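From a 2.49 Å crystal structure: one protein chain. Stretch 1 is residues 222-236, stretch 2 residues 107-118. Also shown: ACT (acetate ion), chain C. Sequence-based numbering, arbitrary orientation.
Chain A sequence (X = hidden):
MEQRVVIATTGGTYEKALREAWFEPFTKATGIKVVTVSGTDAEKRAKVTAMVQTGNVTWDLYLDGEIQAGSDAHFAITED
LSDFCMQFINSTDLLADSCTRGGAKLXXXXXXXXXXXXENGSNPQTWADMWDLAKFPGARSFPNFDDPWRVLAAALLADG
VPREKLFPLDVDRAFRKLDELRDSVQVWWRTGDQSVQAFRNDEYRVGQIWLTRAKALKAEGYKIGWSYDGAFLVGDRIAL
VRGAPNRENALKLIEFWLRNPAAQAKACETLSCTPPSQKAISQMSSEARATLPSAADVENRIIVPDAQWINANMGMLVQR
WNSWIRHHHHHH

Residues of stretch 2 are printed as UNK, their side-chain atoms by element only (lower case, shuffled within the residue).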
ATOM      1  N   TYR A 222     -14.877  -2.664 -18.944  1.00 47.63           N
ATOM      2  CA  TYR A 222     -15.980  -2.611 -17.997  1.00 47.19           C
ATOM      3  C   TYR A 222     -16.315  -1.189 -17.541  1.00 52.21           C
ATOM      4  O   TYR A 222     -15.451  -0.324 -17.414  1.00 49.17           O
ATOM      5  CB  TYR A 222     -15.765  -3.549 -16.809  1.00 45.09           C
ATOM      6  CG  TYR A 222     -15.836  -5.006 -17.204  1.00 47.06           C
ATOM      7  CD1 TYR A 222     -17.062  -5.651 -17.346  1.00 51.68           C
ATOM      8  CD2 TYR A 222     -14.676  -5.740 -17.446  1.00 45.75           C
ATOM      9  CE1 TYR A 222     -17.132  -6.997 -17.704  1.00 53.24           C
ATOM     10  CE2 TYR A 222     -14.731  -7.089 -17.787  1.00 47.39           C
ATOM     11  CZ  TYR A 222     -15.962  -7.715 -17.920  1.00 56.27           C
ATOM     12  OH  TYR A 222     -16.035  -9.050 -18.253  1.00 55.05           O
ATOM     13  N   LYS A 223     -17.618  -0.974 -17.347  1.00 53.13           N
ATOM     14  CA  LYS A 223     -18.266   0.247 -16.908  1.00 53.19           C
ATOM     15  C   LYS A 223     -18.066   0.404 -15.380  1.00 55.89           C
ATOM     16  O   LYS A 223     -19.007   0.293 -14.602  1.00 58.01           O
ATOM     17  CB  LYS A 223     -19.756   0.193 -17.321  1.00 58.56           C
ATOM     18  CG  LYS A 223     -20.096   0.926 -18.624  1.00 79.10           C
ATOM     19  CD  LYS A 223     -19.396   0.369 -19.862  1.00 90.72           C
ATOM     20  CE  LYS A 223     -19.207   1.425 -20.923  1.00103.98           C
ATOM     21  NZ  LYS A 223     -18.279   0.955 -21.979  1.00112.95           N
ATOM     22  N   ILE A 224     -16.815   0.648 -14.974  1.00 47.74           N
ATOM     23  CA  ILE A 224     -16.396   0.822 -13.597  1.00 44.85           C
ATOM     24  C   ILE A 224     -15.829   2.216 -13.370  1.00 53.19           C
ATOM     25  O   ILE A 224     -15.137   2.771 -14.226  1.00 55.87           O
ATOM     26  CB  ILE A 224     -15.376  -0.300 -13.162  1.00 44.69           C
ATOM     27  CG1 ILE A 224     -15.135  -0.300 -11.616  1.00 41.61           C
ATOM     28  CG2 ILE A 224     -14.060  -0.264 -13.956  1.00 43.14           C
ATOM     29  CD1 ILE A 224     -14.392  -1.440 -11.051  1.00 39.97           C
ATOM     30  N   GLY A 225     -16.118   2.737 -12.192  1.00 48.45           N
ATOM     31  CA  GLY A 225     -15.594   3.994 -11.702  1.00 46.59           C
ATOM     32  C   GLY A 225     -15.060   3.811 -10.296  1.00 46.04           C
ATOM     33  O   GLY A 225     -15.257   2.766  -9.680  1.00 44.11           O
ATOM     34  N   TRP A 226     -14.391   4.820  -9.773  1.00 42.30           N
ATOM     35  CA  TRP A 226     -13.903   4.774  -8.407  1.00 41.31           C
ATOM     36  C   TRP A 226     -13.794   6.158  -7.843  1.00 44.10           C
ATOM     37  O   TRP A 226     -13.822   7.140  -8.599  1.00 44.76           O
ATOM     38  CB  TRP A 226     -12.581   3.987  -8.262  1.00 39.27           C
ATOM     39  CG  TRP A 226     -11.492   4.430  -9.188  1.00 39.77           C
ATOM     40  CD1 TRP A 226     -10.612   5.452  -9.001  1.00 41.40           C
ATOM     41  CD2 TRP A 226     -11.163   3.844 -10.452  1.00 40.39           C
ATOM     42  NE1 TRP A 226      -9.759   5.548 -10.080  1.00 40.89           N
ATOM     43  CE2 TRP A 226     -10.073   4.569 -10.981  1.00 43.49           C
ATOM     44  CE3 TRP A 226     -11.699   2.785 -11.201  1.00 42.39           C
ATOM     45  CZ2 TRP A 226      -9.489   4.247 -12.202  1.00 43.39           C
ATOM     46  CZ3 TRP A 226     -11.138   2.489 -12.428  1.00 44.19           C
ATOM     47  CH2 TRP A 226     -10.047   3.212 -12.915  1.00 44.45           C
ATOM     48  N   SER A 227     -13.702   6.241  -6.503  1.00 38.47           N
ATOM     49  CA  SER A 227     -13.548   7.511  -5.808  1.00 37.27           C
ATOM     50  C   SER A 227     -12.311   7.514  -4.887  1.00 39.38           C
ATOM     51  O   SER A 227     -12.065   6.524  -4.198  1.00 37.38           O
ATOM     52  CB  SER A 227     -14.823   7.825  -5.035  1.00 38.53           C
ATOM     53  OG  SER A 227     -14.581   8.948  -4.214  1.00 44.67           O
ATOM     54  N   TYR A 228     -11.555   8.629  -4.861  1.00 37.10           N
ATOM     55  CA  TYR A 228     -10.376   8.775  -3.978  1.00 35.75           C
ATOM     56  C   TYR A 228     -10.731   9.310  -2.605  1.00 38.67           C
ATOM     57  O   TYR A 228      -9.844   9.412  -1.773  1.00 40.25           O
ATOM     58  CB  TYR A 228      -9.250   9.627  -4.612  1.00 36.04           C
ATOM     59  CG  TYR A 228      -8.778   9.099  -5.945  1.00 37.27           C
ATOM     60  CD1 TYR A 228      -8.184   7.844  -6.053  1.00 38.13           C
ATOM     61  CD2 TYR A 228      -8.933   9.849  -7.101  1.00 38.61           C
ATOM     62  CE1 TYR A 228      -7.807   7.329  -7.291  1.00 37.63           C
ATOM     63  CE2 TYR A 228      -8.564   9.345  -8.340  1.00 40.10           C
ATOM     64  CZ  TYR A 228      -7.996   8.088  -8.431  1.00 45.51           C
ATOM     65  OH  TYR A 228      -7.636   7.609  -9.665  1.00 50.51           O
ATOM     66  N   ASP A 229     -12.008   9.632  -2.360  1.00 33.97           N
ATOM     67  CA  ASP A 229     -12.491  10.135  -1.082  1.00 35.16           C
ATOM     68  C   ASP A 229     -12.455   8.980  -0.064  1.00 40.71           C
ATOM     69  O   ASP A 229     -13.127   7.943  -0.256  1.00 40.48           O
ATOM     70  CB  ASP A 229     -13.907  10.704  -1.230  1.00 39.43           C
ATOM     71  CG  ASP A 229     -14.332  11.598  -0.093  1.00 58.43           C
ATOM     72  OD1 ASP A 229     -14.875  11.066   0.904  1.00 59.64           O
ATOM     73  OD2 ASP A 229     -14.209  12.841  -0.239  1.00 68.46           O
ATOM     74  N   GLY A 230     -11.595   9.150   0.952  1.00 37.47           N
ATOM     75  CA  GLY A 230     -11.367   8.166   1.996  1.00 37.67           C
ATOM     76  C   GLY A 230     -10.644   6.917   1.524  1.00 43.10           C
ATOM     77  O   GLY A 230     -10.711   5.878   2.192  1.00 43.16           O
ATOM     78  N   ALA A 231      -9.937   7.001   0.370  1.00 37.76           N
ATOM     79  CA  ALA A 231      -9.165   5.864  -0.150  1.00 36.16           C
ATOM     80  C   ALA A 231      -8.009   5.553   0.801  1.00 35.39           C
ATOM     81  O   ALA A 231      -7.442   6.458   1.396  1.00 33.09           O
ATOM     82  CB  ALA A 231      -8.616   6.191  -1.532  1.00 36.97           C
ATOM     83  N   PHE A 232      -7.685   4.279   0.975  1.00 32.68           N
ATOM     84  CA  PHE A 232      -6.597   3.871   1.852  1.00 32.59           C
ATOM     85  C   PHE A 232      -5.301   3.692   1.050  1.00 36.66           C
ATOM     86  O   PHE A 232      -5.214   2.809   0.189  1.00 35.57           O
ATOM     87  CB  PHE A 232      -6.992   2.622   2.656  1.00 34.73           C
ATOM     88  CG  PHE A 232      -8.283   2.798   3.429  1.00 37.43           C
ATOM     89  CD1 PHE A 232      -8.289   3.397   4.691  1.00 40.51           C
ATOM     90  CD2 PHE A 232      -9.496   2.362   2.900  1.00 40.12           C
ATOM     91  CE1 PHE A 232      -9.488   3.590   5.389  1.00 42.09           C
ATOM     92  CE2 PHE A 232     -10.694   2.545   3.610  1.00 43.07           C
ATOM     93  CZ  PHE A 232     -10.682   3.168   4.839  1.00 41.20           C
ATOM     94  N   LEU A 233      -4.313   4.567   1.306  1.00 35.28           N
ATOM     95  CA  LEU A 233      -3.002   4.525   0.636  1.00 35.91           C
ATOM     96  C   LEU A 233      -1.996   3.822   1.497  1.00 41.01           C
ATOM     97  O   LEU A 233      -1.545   4.375   2.490  1.00 43.06           O
ATOM     98  CB  LEU A 233      -2.521   5.925   0.251  1.00 35.96           C
ATOM     99  CG  LEU A 233      -1.402   5.988  -0.785  1.00 38.47           C
ATOM    100  CD1 LEU A 233      -1.880   5.577  -2.164  1.00 37.48           C
ATOM    101  CD2 LEU A 233      -0.795   7.358  -0.826  1.00 39.65           C
ATOM    102  N   VAL A 234      -1.708   2.565   1.161  1.00 39.14           N
ATOM    103  CA  VAL A 234      -0.813   1.687   1.919  1.00 40.18           C
ATOM    104  C   VAL A 234       0.279   1.207   0.988  1.00 43.74           C
ATOM    105  O   VAL A 234      -0.002   0.697  -0.095  1.00 43.65           O
ATOM    106  CB  VAL A 234      -1.588   0.482   2.564  1.00 45.34           C
ATOM    107  CG1 VAL A 234      -0.679  -0.366   3.452  1.00 46.36           C
ATOM    108  CG2 VAL A 234      -2.797   0.957   3.370  1.00 45.48           C
ATOM    109  N   GLY A 235       1.512   1.316   1.422  1.00 40.38           N
ATOM    110  CA  GLY A 235       2.606   0.836   0.595  1.00 40.59           C
ATOM    111  C   GLY A 235       3.665  -0.012   1.260  1.00 44.74           C
ATOM    112  O   GLY A 235       3.467  -0.581   2.342  1.00 45.59           O
ATOM    113  N   ASP A 236       4.785  -0.132   0.543  1.00 39.75           N
ATOM    114  CA  ASP A 236       5.966  -0.900   0.908  1.00 39.94           C
ATOM    115  C   ASP A 236       7.086   0.014   1.307  1.00 40.86           C
ATOM    116  O   ASP A 236       7.241   1.094   0.733  1.00 41.50           O
ATOM    117  CB  ASP A 236       6.428  -1.791  -0.275  1.00 41.48           C
ATOM    118  CG  ASP A 236       5.559  -3.011  -0.585  1.00 57.67           C
ATOM    119  OD1 ASP A 236       4.480  -3.161   0.046  1.00 57.31           O
ATOM    120  OD2 ASP A 236       5.959  -3.814  -1.455  1.00 67.56           O
ATOM    121  N   UNK A 107       6.740   2.722  -2.771  1.00 36.67           N
ATOM    122  CA  UNK A 107       5.532   3.061  -3.522  1.00 35.41           C
ATOM    123  C   UNK A 107       4.310   2.695  -2.693  1.00 44.08           C
ATOM    124  O   UNK A 107       4.417   1.835  -1.817  1.00 44.74           O
ATOM    125  c   UNK A 107       4.690  -0.084  -4.399  1.00 59.38           C
ATOM    126  o   UNK A 107       4.951  -1.269  -4.177  1.00 52.75           O
ATOM    127  c   UNK A 107       5.794   0.840  -4.853  1.00 45.60           C
ATOM    128  c   UNK A 107       5.510   2.346  -4.891  1.00 35.11           C
ATOM    129  n   UNK A 107       3.447   0.385  -4.242  1.00 55.22           N
ATOM    130  N   UNK A 108       3.143   3.287  -3.004  1.00 41.33           N
ATOM    131  CA  UNK A 108       1.906   2.984  -2.276  1.00 39.92           C
ATOM    132  C   UNK A 108       0.761   2.597  -3.216  1.00 42.16           C
ATOM    133  O   UNK A 108       0.705   2.998  -4.375  1.00 42.14           O
ATOM    134  c   UNK A 108       1.506   4.117  -1.334  1.00 43.80           C
ATOM    135  o   UNK A 108       2.414   4.321  -0.269  1.00 53.25           O
ATOM    136  N   UNK A 109      -0.134   1.793  -2.704  1.00 39.53           N
ATOM    137  CA  UNK A 109      -1.233   1.279  -3.466  1.00 40.66           C
ATOM    138  C   UNK A 109      -2.508   1.704  -2.762  1.00 44.26           C
ATOM    139  O   UNK A 109      -2.509   1.924  -1.547  1.00 45.16           O
ATOM    140  c   UNK A 109      -2.212  -0.990  -4.119  1.00 64.53           C
ATOM    141  c   UNK A 109      -0.979  -0.230  -3.723  1.00 58.99           C
ATOM    142  o   UNK A 109      -0.075  -0.297  -4.828  1.00 61.61           O
ATOM    143  N   UNK A 110      -3.575   1.870  -3.530  1.00 38.54           N
ATOM    144  CA  UNK A 110      -4.850   2.293  -2.996  1.00 37.40           C
ATOM    145  C   UNK A 110      -5.863   1.160  -2.879  1.00 40.55           C
ATOM    146  O   UNK A 110      -5.874   0.226  -3.680  1.00 39.93           O
ATOM    147  c   UNK A 110      -5.428   3.430  -3.836  1.00 38.45           C
ATOM    148  o   UNK A 110      -4.642   4.609  -3.771  1.00 46.37           O
ATOM    149  N   UNK A 111      -6.690   1.246  -1.844  1.00 37.15           N
ATOM    150  CA  UNK A 111      -7.836   0.377  -1.583  1.00 37.58           C
ATOM    151  C   UNK A 111      -8.929   1.428  -1.482  1.00 40.70           C
ATOM    152  O   UNK A 111      -8.846   2.334  -0.662  1.00 40.47           O
ATOM    153  o   UNK A 111      -6.460  -1.238  -0.359  1.00 41.65           O
ATOM    154  c   UNK A 111      -7.682  -0.498  -0.310  1.00 44.39           C
ATOM    155  c   UNK A 111      -8.804  -1.500  -0.171  1.00 37.23           C
ATOM    156  N   UNK A 112      -9.858   1.400  -2.413  1.00 37.53           N
ATOM    157  CA  UNK A 112     -10.872   2.430  -2.473  1.00 37.77           C
ATOM    158  C   UNK A 112     -12.250   1.917  -2.834  1.00 41.18           C
ATOM    159  O   UNK A 112     -12.439   0.728  -3.096  1.00 40.99           O
ATOM    160  c   UNK A 112      -9.450   4.414  -5.564  1.00 40.67           C
ATOM    161  c   UNK A 112     -10.443   3.540  -3.480  1.00 37.20           C
ATOM    162  c   UNK A 112      -9.708   3.186  -4.793  1.00 39.09           C
ATOM    163  c   UNK A 112     -10.484   2.188  -5.671  1.00 39.61           C
ATOM    164  N   UNK A 113     -13.194   2.855  -2.886  1.00 36.58           N
ATOM    165  CA  UNK A 113     -14.566   2.658  -3.254  1.00 37.10           C
ATOM    166  C   UNK A 113     -14.624   2.637  -4.767  1.00 40.13           C
ATOM    167  O   UNK A 113     -14.241   3.604  -5.421  1.00 38.58           O
ATOM    168  c   UNK A 113     -17.499   5.139  -2.649  1.00 50.52           C
ATOM    169  c   UNK A 113     -17.661   2.755  -2.610  1.00 46.53           C
ATOM    170  c   UNK A 113     -15.412   3.823  -2.693  1.00 38.58           C
ATOM    171  c   UNK A 113     -16.883   3.896  -3.129  1.00 45.67           C
ATOM    172  N   UNK A 114     -15.065   1.519  -5.313  1.00 39.16           N
ATOM    173  CA  UNK A 114     -15.249   1.317  -6.737  1.00 40.06           C
ATOM    174  C   UNK A 114     -16.713   0.901  -6.918  1.00 46.53           C
ATOM    175  O   UNK A 114     -17.320   0.312  -6.011  1.00 45.66           O
ATOM    176  c   UNK A 114     -14.322   0.238  -7.233  1.00 40.29           C
ATOM    177  N   UNK A 115     -17.294   1.269  -8.063  1.00 43.37           N
ATOM    178  CA  UNK A 115     -18.694   1.022  -8.382  1.00 43.62           C
ATOM    179  C   UNK A 115     -18.933   0.750  -9.874  1.00 46.83           C
ATOM    180  O   UNK A 115     -18.148   1.196 -10.721  1.00 43.52           O
ATOM    181  c   UNK A 115     -17.597   5.526  -8.026  1.00 44.92           C
ATOM    182  c   UNK A 115     -18.976   3.559  -8.397  1.00 44.40           C
ATOM    183  c   UNK A 115     -19.538   2.239  -7.921  1.00 44.48           C
ATOM    184  c   UNK A 115     -19.190   4.001  -9.698  1.00 46.41           C
ATOM    185  c   UNK A 115     -17.829   5.946  -9.325  1.00 53.26           C
ATOM    186  c   UNK A 115     -18.603   5.168 -10.171  1.00 46.58           C
ATOM    187  c   UNK A 115     -18.186   4.344  -7.564  1.00 44.37           C
ATOM    188  o   UNK A 115     -17.260   7.104  -9.809  1.00 56.85           O
ATOM    189  N   UNK A 116     -20.049   0.055 -10.198  1.00 46.68           N
ATOM    190  CA  UNK A 116     -20.474  -0.118 -11.600  1.00 48.89           C
ATOM    191  C   UNK A 116     -21.219   1.157 -11.970  1.00 54.14           C
ATOM    192  O   UNK A 116     -22.052   1.614 -11.187  1.00 53.91           O
ATOM    193  c   UNK A 116     -22.988  -3.037 -14.857  1.00 89.38           C
ATOM    194  c   UNK A 116     -21.697  -1.641 -13.259  1.00 53.01           C
ATOM    195  n   UNK A 116     -23.802  -4.275 -15.021  1.00 96.35           N
ATOM    196  c   UNK A 116     -22.498  -2.871 -13.435  1.00 73.92           C
ATOM    197  c   UNK A 116     -21.416  -1.327 -11.790  1.00 53.57           C
ATOM    198  N   UNK A 117     -20.914   1.741 -13.132  1.00 52.78           N
ATOM    199  CA  UNK A 117     -21.581   2.965 -13.578  1.00 54.53           C
ATOM    200  C   UNK A 117     -23.052   2.699 -13.871  1.00 66.89           C
ATOM    201  O   UNK A 117     -23.383   1.759 -14.603  1.00 69.48           O
ATOM    202  c   UNK A 117     -18.855   4.306 -16.078  1.00 55.09           C
ATOM    203  c   UNK A 117     -19.364   3.807 -14.745  1.00 54.36           C
ATOM    204  c   UNK A 117     -20.886   3.604 -14.795  1.00 53.72           C
ATOM    205  c   UNK A 117     -18.966   4.784 -13.674  1.00 54.53           C
ATOM    206  N   UNK A 118     -23.942   3.451 -13.229  1.00 67.15           N
ATOM    207  CA  UNK A 118     -25.362   3.274 -13.489  1.00 71.73           C
ATOM    208  C   UNK A 118     -25.817   4.280 -14.517  1.00 78.76           C
ATOM    209  O   UNK A 118     -25.183   5.330 -14.667  1.00 75.79           O
ATOM    210  n   UNK A 118     -25.731   5.482 -11.530  1.00110.15           N
ATOM    211  o   UNK A 118     -25.449   3.827 -10.039  1.00108.58           O
ATOM    212  c   UNK A 118     -25.786   4.214 -11.166  1.00112.79           C
ATOM    213  c   UNK A 118     -26.215   3.251 -12.221  1.00 77.95           C
TER
HETATM  214  C   ACT C 401     -17.841   8.285 -12.985  1.00 83.77           C
HETATM  215  O   ACT C 401     -16.825   7.512 -13.002  1.00 82.54           O
HETATM  216  OXT ACT C 401     -18.670   8.396 -12.029  1.00 84.18           O
HETATM  217  CH3 ACT C 401     -18.095   9.178 -14.235  1.00 82.25           C
HETATM  218  O   HOH W   1      -4.350   0.087   0.441  1.00 50.98           O
HETATM  219  O   HOH W   2     -12.134   5.574  -1.664  1.00 27.62           O

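Position 107 has three side-chain carbons in a row, the third carrying one oxygen and one nitrogen. The side-chain oxygen lies 3.9 Å from Asp 236 OD2. This is Gln 107. Its O accepts a hydrogen bond from Asp 236 N at 3.1 Å.

Position 108 has one carbon, then one oxygen. Its CB lies 3.5 Å from Leu 233 CG. This is Ser 108. Opposite is Gly 235, where an ideal CB would sit 2.5 Å from Ser 108 OG, a clash.

Position 109 has a carbon carrying one oxygen and one carbon. Its N donates to Val 234 O at 2.8 Å, and its O accepts from Val 234 N at 2.9 Å. This is Thr 109.

Position 110 again has one carbon and one oxygen. The oxygen lies 3.3 Å from Leu 233 CD1. This is Ser 110.

Position 111 repeats the carbon bearing one oxygen and one carbon. Its backbone pairs with Phe 232 both ways. This is Thr 111. Thr 111 OG1 is 2.6 Å from the O of water 1. Water 1 donates to Phe 232 O.

Position 112 has four carbons, forked at the second. One fork tip lies 3.8 Å from Trp 226 CD1 and 3.7 Å from Tyr 228 CD1. This is Leu 112.

Position 113 has the same forked four carbons. One fork tip is 4.5 Å from Ser 227 CB. This is Leu 113. Its O accepts from Ser 227 N at 2.9 Å.

Position 114 has a single carbon, 4.2 Å from Ile 224 CD1 and 4.3 Å from Trp 226 CB. This is Ala 114.

Position 115 has one carbon, then a six-carbon ring bearing an oxygen. Gly 225 C lies over one face of the ring. This is Tyr 115. An ideal CB on Gly 225 would sit 2.5 Å from Tyr 115 CE1. Tyr 115 OH donates to ACT OXT at 2.9 Å.

Position 116 has four carbons in a row ending in nitrogen, fully extended. Its CA is 3.4 Å from Lys 223 O. This is Lys 116.

Position 117 has four carbons, forked at the second. One fork tip is 3.8 Å from Gly 225 N. This is Leu 117. Its N donates to Lys 223 O at 2.8 Å.

Position 118 has two carbons, the second carrying oxygen and nitrogen. It does not touch stretch 1. This is Asn 118, poorly ordered; its ND2 is hydrogen-bonded elsewhere in the structure.

The contact is an antiparallel ladder. Strand 107-116 pairs with two strands of stretch 1, before and after the corner at Asp 229 and Gly 230. Paired backbone hydrogen bonds at Gly 225/Tyr 115, Phe 232/Thr 111 and Val 234/Thr 109 hold it. Leu 112 packs where the corner interrupts the ladder. There water 2 accepts from Leu 113 N and donates to Ser 227 O and Asp 229 O, tying the first strand and the corner to stretch 2.

Stretch 2, residues 107-118: QSTSTLLAYKLN
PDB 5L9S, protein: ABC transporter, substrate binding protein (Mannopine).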